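Local coordinates for protein precorrin-6Y C5,15-methyltransferase (Decarboxylating) (Geobacter metallireducens, PDB 3E05) that is the C-terminal domain of a cobalamin-pathway enzyme and probably uses S-adenosyl-methionine to methylate and decarboxylate the corrin precursor precorrin-6Y, at residues Leu36-Asp41 / Pro109-Ile114; Asp41-Asp46 / Asn64-Ala69; Glu123-Val128 / Glu153-His158. All blocks are in the same frame, centred on the assembly; numbering follows the deposited sequence. Where two conformers were deposited one is given.

Interaction 1. Residues Leu36-Asp41 / Pro109-Ile114; sequences LRLQDD and PDRVFI
Leu36 meets 109-114 with both backbone and side chain. Its carbonyl O lies 2.8 Å from Arg111 NE, but the N-H points well off the line (125°) and the bond is weak. Its CD2 comes within 3.9 Å of Val112 O. Leu36 CD1 packs on Phe113 CB at 4.2 Å.

Arg37 leaves helical geometry just after helix 26-35, with positive phi. Its carbonyl O accepts two donors from one guanidinium. Arg111 NH2 gives the shorter bond to Arg37 O, 2.9 Å at 153°. Arg111 NE gives a longer one to Arg37 O, 3.2 Å, and stands above the carbonyl plane. NE and NH2 grip the oxygen side-on, and it lies close to the guanidinium plane. The bend of Arg111 at chi2 (-59°) brings CD to 3.1 Å from Leu36 O. Arg111 NH1 donates to Asp110 O at 3.0 Å, and these bonds together fix the rotation of the guanidinium.

The strand order 3-2-1-4-5-7-6 is that of the class I methyltransferase fold. Here the loop entering its first strand, 43-47, is tied to the neighbouring strand 111-114.

Leu38 and Arg111 run past one another in antiparallel fashion, with Leu38 CD2 3.9 Å from Arg111 CG. Leu38 also packs on Ala58 and Leu61 of helix 53-61. Gln39 OE1 approaches the guanidinium obliquely, without a hydrogen bond. Its NE2 makes a weak hydrogen bond to Gln5 OE1 of the second subunit.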
loop_
_atom_site.group_PDB
_atom_site.type_symbol
_atom_site.label_atom_id
_atom_site.label_comp_id
_atom_site.label_asym_id
_atom_site.label_seq_id
_atom_site.Cartn_x
_atom_site.Cartn_y
_atom_site.Cartn_z
ATOM N N LEU D 36 -12.395 17.501 1.958
ATOM C CA LEU D 36 -13.267 18.612 1.549
ATOM C C LEU D 36 -13.537 19.654 2.648
ATOM O O LEU D 36 -14.042 20.734 2.343
ATOM C CB LEU D 36 -14.581 18.096 0.978
ATOM C CG LEU D 36 -14.527 17.625 -0.484
ATOM C CD1 LEU D 36 -15.663 16.679 -0.798
ATOM C CD2 LEU D 36 -14.561 18.846 -1.427
ATOM N N ARG D 37 -13.202 19.329 3.899
ATOM C CA ARG D 37 -13.352 20.247 5.046
ATOM C C ARG D 37 -14.756 20.868 5.088
ATOM O O ARG D 37 -14.914 22.086 5.016
ATOM C CB ARG D 37 -12.290 21.355 5.017
ATOM C CG ARG D 37 -10.883 20.906 5.334
ATOM C CD ARG D 37 -9.877 21.998 4.987
ATOM N NE ARG D 37 -10.261 23.304 5.516
ATOM C CZ ARG D 37 -9.798 24.469 5.065
ATOM N NH1 ARG D 37 -8.924 24.507 4.060
ATOM N NH2 ARG D 37 -10.217 25.601 5.620
ATOM N N LEU D 38 -15.759 20.007 5.153
ATOM C CA LEU D 38 -17.156 20.411 5.092
ATOM C C LEU D 38 -17.649 21.002 6.411
ATOM O O LEU D 38 -17.239 20.590 7.489
ATOM C CB LEU D 38 -18.037 19.219 4.692
ATOM C CG LEU D 38 -17.764 18.562 3.325
ATOM C CD1 LEU D 38 -18.812 17.472 3.056
ATOM C CD2 LEU D 38 -17.728 19.554 2.182
ATOM N N GLN D 39 -18.521 21.991 6.306
ATOM C CA GLN D 39 -19.279 22.473 7.449
ATOM C C GLN D 39 -20.669 22.778 6.919
ATOM O O GLN D 39 -20.837 22.927 5.716
ATOM C CB GLN D 39 -18.618 23.697 8.097
ATOM C CG GLN D 39 -18.091 24.738 7.139
ATOM C CD GLN D 39 -17.221 25.784 7.829
ATOM O OE1 GLN D 39 -16.031 25.569 8.073
ATOM N NE2 GLN D 39 -17.816 26.929 8.135
ATOM N N ASP D 40 -21.663 22.869 7.797
ATOM C CA ASP D 40 -23.038 23.088 7.355
ATOM C C ASP D 40 -23.208 24.441 6.629
ATOM O O ASP D 40 -22.366 25.324 6.764
ATOM C CB ASP D 40 -24.010 22.938 8.531
ATOM C CG ASP D 40 -25.381 22.455 8.092
ATOM O OD1 ASP D 40 -25.592 22.271 6.876
ATOM O OD2 ASP D 40 -26.252 22.255 8.963
ATOM N N ASP D 41 -24.253 24.543 5.803
ATOM C CA ASP D 41 -24.643 25.771 5.074
ATOM C C ASP D 41 -23.791 26.136 3.857
ATOM O O ASP D 41 -24.029 27.180 3.245
ATOM C CB ASP D 41 -24.757 27.001 6.001
ATOM C CG ASP D 41 -25.730 26.793 7.145
ATOM O OD1 ASP D 41 -26.904 26.445 6.892
ATOM O OD2 ASP D 41 -25.321 27.004 8.304
ATOM N N PRO D 109 -19.402 28.299 -5.562
ATOM C CA PRO D 109 -19.139 27.191 -4.650
ATOM C C PRO D 109 -18.113 27.517 -3.563
ATOM O O PRO D 109 -17.165 28.275 -3.788
ATOM C CB PRO D 109 -18.607 26.117 -5.588
ATOM C CG PRO D 109 -17.846 26.904 -6.660
ATOM C CD PRO D 109 -18.468 28.299 -6.710
ATOM N N ASP D 110 -18.340 26.959 -2.380
ATOM C CA ASP D 110 -17.354 26.941 -1.325
ATOM C C ASP D 110 -16.447 25.718 -1.509
ATOM O O ASP D 110 -15.297 25.736 -1.101
ATOM C CB ASP D 110 -18.039 26.824 0.030
ATOM C CG ASP D 110 -18.862 28.060 0.374
ATOM O OD1 ASP D 110 -18.247 29.104 0.625
ATOM O OD2 ASP D 110 -20.106 27.969 0.407
ATOM N N ARG D 111 -17.005 24.658 -2.088
ATOM C CA ARG D 111 -16.366 23.336 -2.112
ATOM C C ARG D 111 -16.640 22.729 -3.483
ATOM O O ARG D 111 -17.774 22.749 -3.957
ATOM C CB ARG D 111 -16.941 22.442 -1.002
ATOM C CG ARG D 111 -16.711 22.915 0.422
ATOM C CD ARG D 111 -15.231 23.055 0.731
ATOM N NE ARG D 111 -14.970 23.365 2.132
ATOM C CZ ARG D 111 -14.812 24.597 2.619
ATOM N NH1 ARG D 111 -14.900 25.663 1.825
ATOM N NH2 ARG D 111 -14.581 24.764 3.915
ATOM N N VAL D 112 -15.597 22.245 -4.161
ATOM C CA VAL D 112 -15.818 21.544 -5.404
ATOM C C VAL D 112 -15.082 20.218 -5.366
ATOM O O VAL D 112 -13.888 20.186 -5.057
ATOM C CB VAL D 112 -15.364 22.355 -6.635
ATOM C CG1 VAL D 112 -15.519 21.524 -7.888
ATOM C CG2 VAL D 112 -16.187 23.633 -6.779
ATOM N N PHE D 113 -15.821 19.150 -5.622
ATOM C CA PHE D 113 -15.244 17.832 -5.844
ATOM C C PHE D 113 -15.333 17.535 -7.329
ATOM O O PHE D 113 -16.386 17.691 -7.944
ATOM C CB PHE D 113 -15.936 16.733 -5.032
ATOM C CG PHE D 113 -15.408 15.349 -5.336
ATOM C CD1 PHE D 113 -14.068 15.031 -5.063
ATOM C CD2 PHE D 113 -16.221 14.383 -5.940
ATOM C CE1 PHE D 113 -13.551 13.736 -5.360
ATOM C CE2 PHE D 113 -15.715 13.098 -6.227
ATOM C CZ PHE D 113 -14.370 12.781 -5.928
ATOM N N ILE D 114 -14.202 17.164 -7.920
ATOM C CA ILE D 114 -14.174 16.751 -9.306
ATOM C C ILE D 114 -13.935 15.237 -9.377
ATOM O O ILE D 114 -12.805 14.760 -9.171
ATOM C CB ILE D 114 -13.091 17.539 -10.095
ATOM C CG1 ILE D 114 -13.342 19.052 -9.973
ATOM C CG2 ILE D 114 -13.041 17.090 -11.542
ATOM C CD1 ILE D 114 -12.143 19.916 -10.294
#

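Interaction 2. Residues Asp41-Asp46 / Asn64-Ala69; sequences DLVMWD and NGRIFA
Val43 CG1 lies at the edge of the Phe68 ring, 3.8 Å from CE2. It stands anti to the backbone N (chi1 171°), while the other branch, CG2, meets Arg66. There Val43 CG2 comes within 3.8 Å of Arg66 NH2, oblique to the guanidinium. Trp45 shares this sheet face. Phe68 CD2 sits near the plane of the indole, at its edge, 4.3 Å from Trp45 CD1. Trp45 NE1 donates a hydrogen bond to Pro107 O.

The other face carries Met44, Ile67, Asp46 and Ala69. Met44 CB touches Ile67 CG1 at 4.0 Å. Helix 53-61 packs over this face, with Ala58 on Met44, and Ser55 and Ser59 on Ile67. Asp46 OD2 is hydrogen-bonded to Ser55 OG.

Strands 43-47 and 66-71 run parallel, 15° apart over the segments, and helix 53-61 links them in a beta-alpha-beta crossover. In class I methyltransferases the cofactor usually binds at the C-terminal ends of these two strands. Arg66 N donates to Leu42 O, and Met44 N to Arg66 O. Phe68 N then donates to Met44 O, and Asp46 N to Phe68 O. The shortest is Asp46 N to Phe68 O, 2.7 Å and nearly straight at 176°. CA-H...O contacts run between them, such as Val43 CA to Arg66 O at 3.3 Å.

Before the strands, the side chains of Asp41 and Asn64 run alongside each other in the same direction. Asp41 OD1 approaches Asn64 CB at 3.3 Å. The four backbone bonds fix the parallel pairing, Val43 with Arg66 through Asp46 with Ala69, so the side chains add mainly apolar contacts on each face.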
loop_
_atom_site.group_PDB
_atom_site.type_symbol
_atom_site.label_atom_id
_atom_site.label_comp_id
_atom_site.label_asym_id
_atom_site.label_seq_id
_atom_site.Cartn_x
_atom_site.Cartn_y
_atom_site.Cartn_z
ATOM N N ASP D 41 -24.253 24.543 5.803
ATOM C CA ASP D 41 -24.643 25.771 5.074
ATOM C C ASP D 41 -23.791 26.136 3.857
ATOM O O ASP D 41 -24.029 27.180 3.245
ATOM C CB ASP D 41 -24.757 27.001 6.001
ATOM C CG ASP D 41 -25.730 26.793 7.145
ATOM O OD1 ASP D 41 -26.904 26.445 6.892
ATOM O OD2 ASP D 41 -25.321 27.004 8.304
ATOM N N LEU D 42 -22.815 25.300 3.492
ATOM C CA LEU D 42 -21.959 25.613 2.332
ATOM C C LEU D 42 -22.587 25.176 1.021
ATOM O O LEU D 42 -23.470 24.331 0.994
ATOM C CB LEU D 42 -20.572 24.969 2.461
ATOM C CG LEU D 42 -19.652 25.377 3.622
ATOM C CD1 LEU D 42 -18.281 24.763 3.421
ATOM C CD2 LEU D 42 -19.523 26.884 3.760
ATOM N N VAL D 43 -22.106 25.744 -0.075
ATOM C CA VAL D 43 -22.493 25.291 -1.395
ATOM C C VAL D 43 -21.352 24.451 -1.984
ATOM O O VAL D 43 -20.207 24.900 -2.019
ATOM C CB VAL D 43 -22.856 26.470 -2.341
ATOM C CG1 VAL D 43 -23.039 25.992 -3.799
ATOM C CG2 VAL D 43 -24.129 27.173 -1.847
ATOM N N MET D 44 -21.693 23.243 -2.429
ATOM C CA MET D 44 -20.739 22.317 -3.018
ATOM C C MET D 44 -21.127 21.953 -4.453
ATOM O O MET D 44 -22.283 21.667 -4.730
ATOM C CB MET D 44 -20.663 21.058 -2.147
ATOM C CG MET D 44 -19.732 19.934 -2.662
ATOM S SD MET D 44 -19.631 18.592 -1.446
ATOM C CE MET D 44 -19.576 17.222 -2.569
ATOM N N TRP D 45 -20.155 21.966 -5.367
ATOM C CA TRP D 45 -20.339 21.327 -6.674
ATOM C C TRP D 45 -19.689 19.928 -6.698
ATOM O O TRP D 45 -18.545 19.780 -6.261
ATOM C CB TRP D 45 -19.689 22.158 -7.778
ATOM C CG TRP D 45 -20.202 23.571 -7.988
ATOM C CD1 TRP D 45 -21.325 24.149 -7.449
ATOM C CD2 TRP D 45 -19.625 24.555 -8.853
ATOM N NE1 TRP D 45 -21.454 25.450 -7.899
ATOM C CE2 TRP D 45 -20.437 25.716 -8.778
ATOM C CE3 TRP D 45 -18.494 24.573 -9.676
ATOM C CZ2 TRP D 45 -20.146 26.885 -9.493
ATOM C CZ3 TRP D 45 -18.200 25.748 -10.385
ATOM C CH2 TRP D 45 -19.027 26.877 -10.290
ATOM N N ASP D 46 -20.411 18.925 -7.203
ATOM C CA ASP D 46 -19.861 17.593 -7.431
ATOM C C ASP D 46 -19.868 17.380 -8.953
ATOM O O ASP D 46 -20.890 17.011 -9.548
ATOM C CB ASP D 46 -20.685 16.543 -6.668
ATOM C CG ASP D 46 -20.243 15.096 -6.913
ATOM O OD1 ASP D 46 -19.279 14.803 -7.671
ATOM O OD2 ASP D 46 -20.888 14.216 -6.303
ATOM N N ASN D 64 -28.144 21.511 5.955
ATOM C CA ASN D 64 -28.628 22.805 5.496
ATOM C C ASN D 64 -27.772 23.430 4.398
ATOM O O ASN D 64 -28.034 24.560 3.972
ATOM C CB ASN D 64 -28.794 23.756 6.686
ATOM C CG ASN D 64 -29.770 23.227 7.714
ATOM O OD1 ASN D 64 -30.978 23.160 7.469
ATOM N ND2 ASN D 64 -29.253 22.839 8.872
ATOM N N GLY D 65 -26.762 22.693 3.931
ATOM C CA GLY D 65 -25.993 23.098 2.758
ATOM C C GLY D 65 -26.730 22.821 1.457
ATOM O O GLY D 65 -27.792 22.189 1.465
ATOM N N ARG D 66 -26.168 23.287 0.340
ATOM C CA ARG D 66 -26.706 22.987 -0.993
ATOM C C ARG D 66 -25.657 22.329 -1.880
ATOM O O ARG D 66 -24.582 22.885 -2.103
ATOM C CB ARG D 66 -27.240 24.248 -1.686
ATOM C CG ARG D 66 -28.459 24.883 -0.984
ATOM C CD ARG D 66 -28.978 26.088 -1.746
ATOM N NE ARG D 66 -28.069 27.225 -1.652
ATOM C CZ ARG D 66 -28.092 28.277 -2.468
ATOM N NH1 ARG D 66 -28.973 28.337 -3.459
ATOM N NH2 ARG D 66 -27.219 29.265 -2.296
ATOM N N ILE D 67 -25.993 21.155 -2.398
ATOM C CA ILE D 67 -25.076 20.372 -3.231
ATOM C C ILE D 67 -25.617 20.234 -4.649
ATOM O O ILE D 67 -26.791 19.924 -4.849
ATOM C CB ILE D 67 -24.783 18.983 -2.588
ATOM C CG1 ILE D 67 -24.070 19.156 -1.244
ATOM C CG2 ILE D 67 -23.940 18.108 -3.491
ATOM C CD1 ILE D 67 -24.937 18.952 -0.066
ATOM N N PHE D 68 -24.755 20.482 -5.631
ATOM C CA PHE D 68 -25.129 20.394 -7.035
ATOM C C PHE D 68 -24.268 19.341 -7.714
ATOM O O PHE D 68 -23.040 19.474 -7.770
ATOM C CB PHE D 68 -24.996 21.767 -7.702
ATOM C CG PHE D 68 -25.870 22.816 -7.064
ATOM C CD1 PHE D 68 -27.190 22.985 -7.488
ATOM C CD2 PHE D 68 -25.388 23.612 -6.025
ATOM C CE1 PHE D 68 -28.020 23.932 -6.888
ATOM C CE2 PHE D 68 -26.207 24.557 -5.418
ATOM C CZ PHE D 68 -27.529 24.715 -5.855
ATOM N N ALA D 69 -24.933 18.296 -8.190
ATOM C CA ALA D 69 -24.298 17.113 -8.753
ATOM C C ALA D 69 -24.463 17.093 -10.264
ATOM O O ALA D 69 -25.574 16.880 -10.782
ATOM C CB ALA D 69 -24.905 15.858 -8.127
#

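Interaction 3. Residues Glu123-Val128 / Glu153-His158; sequences EIIDAV and EFLEDH
Ile125 fills the tightly packed side of this contact. Its CD1 lies 4.0 Å from Phe154 CB, at the edge of the Phe154 ring near its plane. The two side chains cross at about a right angle. Ile125 CG2 is 4.0 Å from Leu155 CD2, again with the side chains roughly perpendicular. Both residues of this second pair are buried. Leu155 also rests on Ile138 and Leu140 of strand 137-142, which places this side against the sheet.

Helices 121-131 and 145-157 precede and follow strand 137-142 in the chain. They are neighbouring helices of the alpha/beta methyltransferase fold, and the contact joins the first to the C-terminal end of the second.

The looser side, farther from the sheet, holds the partly exposed Asp126 and His158. His158 was modelled in two conformers, and the geometry that follows belongs to one of them. From the packed side, Ile125 CG2 reaches the imidazole edge, 3.7 Å from His158 CD2. His158 NE2 donates to Asp126 OD2 at 2.8 Å, with an angle of 153°. The oxygen lies close to the ring plane, but the donor stands above the carboxylate plane, and the two planes are 79° apart. An alanine in place of Asp126 would probably leave His158 NE2 without this acceptor and the ring freer to turn.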
loop_
_atom_site.group_PDB
_atom_site.type_symbol
_atom_site.label_atom_id
_atom_site.label_comp_id
_atom_site.label_asym_id
_atom_site.label_seq_id
_atom_site.Cartn_x
_atom_site.Cartn_y
_atom_site.Cartn_z
ATOM N N GLU D 123 -10.260 23.029 -18.566
ATOM C CA GLU D 123 -11.384 23.929 -18.716
ATOM C C GLU D 123 -12.248 23.946 -17.457
ATOM O O GLU D 123 -12.758 25.001 -17.067
ATOM C CB GLU D 123 -12.206 23.549 -19.949
ATOM C CG GLU D 123 -11.440 23.719 -21.265
ATOM C CD GLU D 123 -10.696 22.463 -21.741
ATOM O OE1 GLU D 123 -10.547 21.480 -20.975
ATOM O OE2 GLU D 123 -10.248 22.466 -22.909
ATOM N N ILE D 124 -12.383 22.788 -16.807
ATOM C CA ILE D 124 -13.121 22.697 -15.543
ATOM C C ILE D 124 -12.399 23.425 -14.409
ATOM O O ILE D 124 -13.038 24.171 -13.661
ATOM C CB ILE D 124 -13.448 21.232 -15.153
ATOM C CG1 ILE D 124 -14.566 20.689 -16.037
ATOM C CG2 ILE D 124 -13.859 21.120 -13.664
ATOM C CD1 ILE D 124 -14.703 19.166 -16.007
ATOM N N ILE D 125 -11.085 23.216 -14.285
ATOM C CA ILE D 125 -10.300 23.858 -13.230
ATOM C C ILE D 125 -10.320 25.384 -13.393
ATOM O O ILE D 125 -10.534 26.109 -12.421
ATOM C CB ILE D 125 -8.865 23.249 -13.088
ATOM C CG1 ILE D 125 -8.964 21.880 -12.386
ATOM C CG2 ILE D 125 -7.944 24.152 -12.263
ATOM C CD1 ILE D 125 -7.669 21.069 -12.366
ATOM N N ASP D 126 -10.148 25.854 -14.630
ATOM C CA ASP D 126 -10.230 27.285 -14.943
ATOM C C ASP D 126 -11.568 27.886 -14.537
ATOM O O ASP D 126 -11.602 28.918 -13.865
ATOM C CB ASP D 126 -9.986 27.531 -16.432
ATOM C CG ASP D 126 -8.525 27.447 -16.801
ATOM O OD1 ASP D 126 -8.150 28.011 -17.844
ATOM O OD2 ASP D 126 -7.749 26.811 -16.056
ATOM N N ALA D 127 -12.654 27.216 -14.931
ATOM C CA ALA D 127 -14.012 27.659 -14.625
ATOM C C ALA D 127 -14.300 27.657 -13.120
ATOM O O ALA D 127 -14.861 28.622 -12.601
ATOM C CB ALA D 127 -15.022 26.824 -15.378
ATOM N N VAL D 128 -13.889 26.589 -12.430
ATOM C CA VAL D 128 -14.002 26.485 -10.967
ATOM C C VAL D 128 -13.202 27.556 -10.223
ATOM O O VAL D 128 -13.702 28.145 -9.259
ATOM C CB VAL D 128 -13.568 25.067 -10.446
ATOM C CG1 VAL D 128 -13.382 25.081 -8.943
ATOM C CG2 VAL D 128 -14.591 24.031 -10.824
ATOM N N GLU D 153 -0.602 20.179 -12.022
ATOM C CA GLU D 153 -0.053 21.237 -12.871
ATOM C C GLU D 153 -0.990 22.451 -13.002
ATOM O O GLU D 153 -0.556 23.586 -12.823
ATOM C CB GLU D 153 0.298 20.674 -14.254
ATOM C CG GLU D 153 1.011 21.663 -15.182
ATOM C CD GLU D 153 1.035 21.216 -16.638
ATOM O OE1 GLU D 153 1.160 19.999 -16.905
ATOM O OE2 GLU D 153 0.937 22.092 -17.521
ATOM N N PHE D 154 -2.263 22.205 -13.296
ATOM C CA PHE D 154 -3.249 23.289 -13.486
ATOM C C PHE D 154 -3.591 24.038 -12.205
ATOM O O PHE D 154 -3.723 25.257 -12.215
ATOM C CB PHE D 154 -4.534 22.783 -14.149
ATOM C CG PHE D 154 -4.316 22.088 -15.464
ATOM C CD1 PHE D 154 -3.305 22.498 -16.339
ATOM C CD2 PHE D 154 -5.139 21.027 -15.840
ATOM C CE1 PHE D 154 -3.101 21.843 -17.547
ATOM C CE2 PHE D 154 -4.952 20.374 -17.055
ATOM C CZ PHE D 154 -3.929 20.783 -17.912
ATOM N N LEU D 155 -3.732 23.305 -11.109
ATOM C CA LEU D 155 -4.017 23.906 -9.809
ATOM C C LEU D 155 -2.844 24.727 -9.279
ATOM O O LEU D 155 -3.043 25.778 -8.668
ATOM C CB LEU D 155 -4.410 22.828 -8.786
ATOM C CG LEU D 155 -5.764 22.121 -8.959
ATOM C CD1 LEU D 155 -5.751 20.838 -8.171
ATOM C CD2 LEU D 155 -6.954 22.996 -8.549
ATOM N N GLU D 156 -1.622 24.254 -9.510
ATOM C CA GLU D 156 -0.439 25.026 -9.125
ATOM C C GLU D 156 -0.221 26.277 -9.980
ATOM O O GLU D 156 0.320 27.274 -9.490
ATOM C CB GLU D 156 0.799 24.145 -9.089
ATOM C CG GLU D 156 0.820 23.242 -7.855
ATOM C CD GLU D 156 2.125 22.514 -7.675
ATOM O OE1 GLU D 156 2.862 22.352 -8.674
ATOM O OE2 GLU D 156 2.407 22.102 -6.529
ATOM N N ASP D 157 -0.657 26.214 -11.238
ATOM C CA ASP D 157 -0.662 27.367 -12.144
ATOM C C ASP D 157 -1.552 28.497 -11.645
ATOM O O ASP D 157 -1.260 29.675 -11.891
ATOM C CB ASP D 157 -1.142 26.967 -13.543
ATOM C CG ASP D 157 -0.078 26.264 -14.354
ATOM O OD1 ASP D 157 1.084 26.194 -13.893
ATOM O OD2 ASP D 157 -0.417 25.773 -15.457
ATOM N N HIS D 158 -2.638 28.135 -10.958
ATOM C CA HIS D 158 -3.594 29.107 -10.432
ATOM C C HIS D 158 -3.267 29.525 -8.998
ATOM O O HIS D 158 -4.072 30.175 -8.343
ATOM C CB HIS D 158 -5.026 28.564 -10.516
ATOM C CG HIS D 158 -5.537 28.396 -11.913
ATOM N ND1 HIS D 158 -5.604 29.437 -12.815
ATOM C CD2 HIS D 158 -6.035 27.312 -12.554
ATOM C CE1 HIS D 158 -6.099 28.996 -13.957
ATOM N NE2 HIS D 158 -6.370 27.709 -13.825
#

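In the fold
From the N terminus, helix 26-35 runs into 36-41, where interaction 1 begins. Asp41 passes the chain on to interaction 2, which closes the short loop through helix 53-61 when strand 66-71 pairs with strand 43-47. Interaction 1 closes later, at strand 111-114, and so encloses interaction 2. The two touch, with Asp110 N 2.8 Å from Val43 O and Asp40 OD1 bonded to Asn64 N. Interaction 3 opens only afterwards and closes around strand 137-142. It ties together two helices, one of which directly follows strand 111-114. Val128 bridges back to the sheet, touching Val112 of interaction 1 and Trp45 of interaction 2.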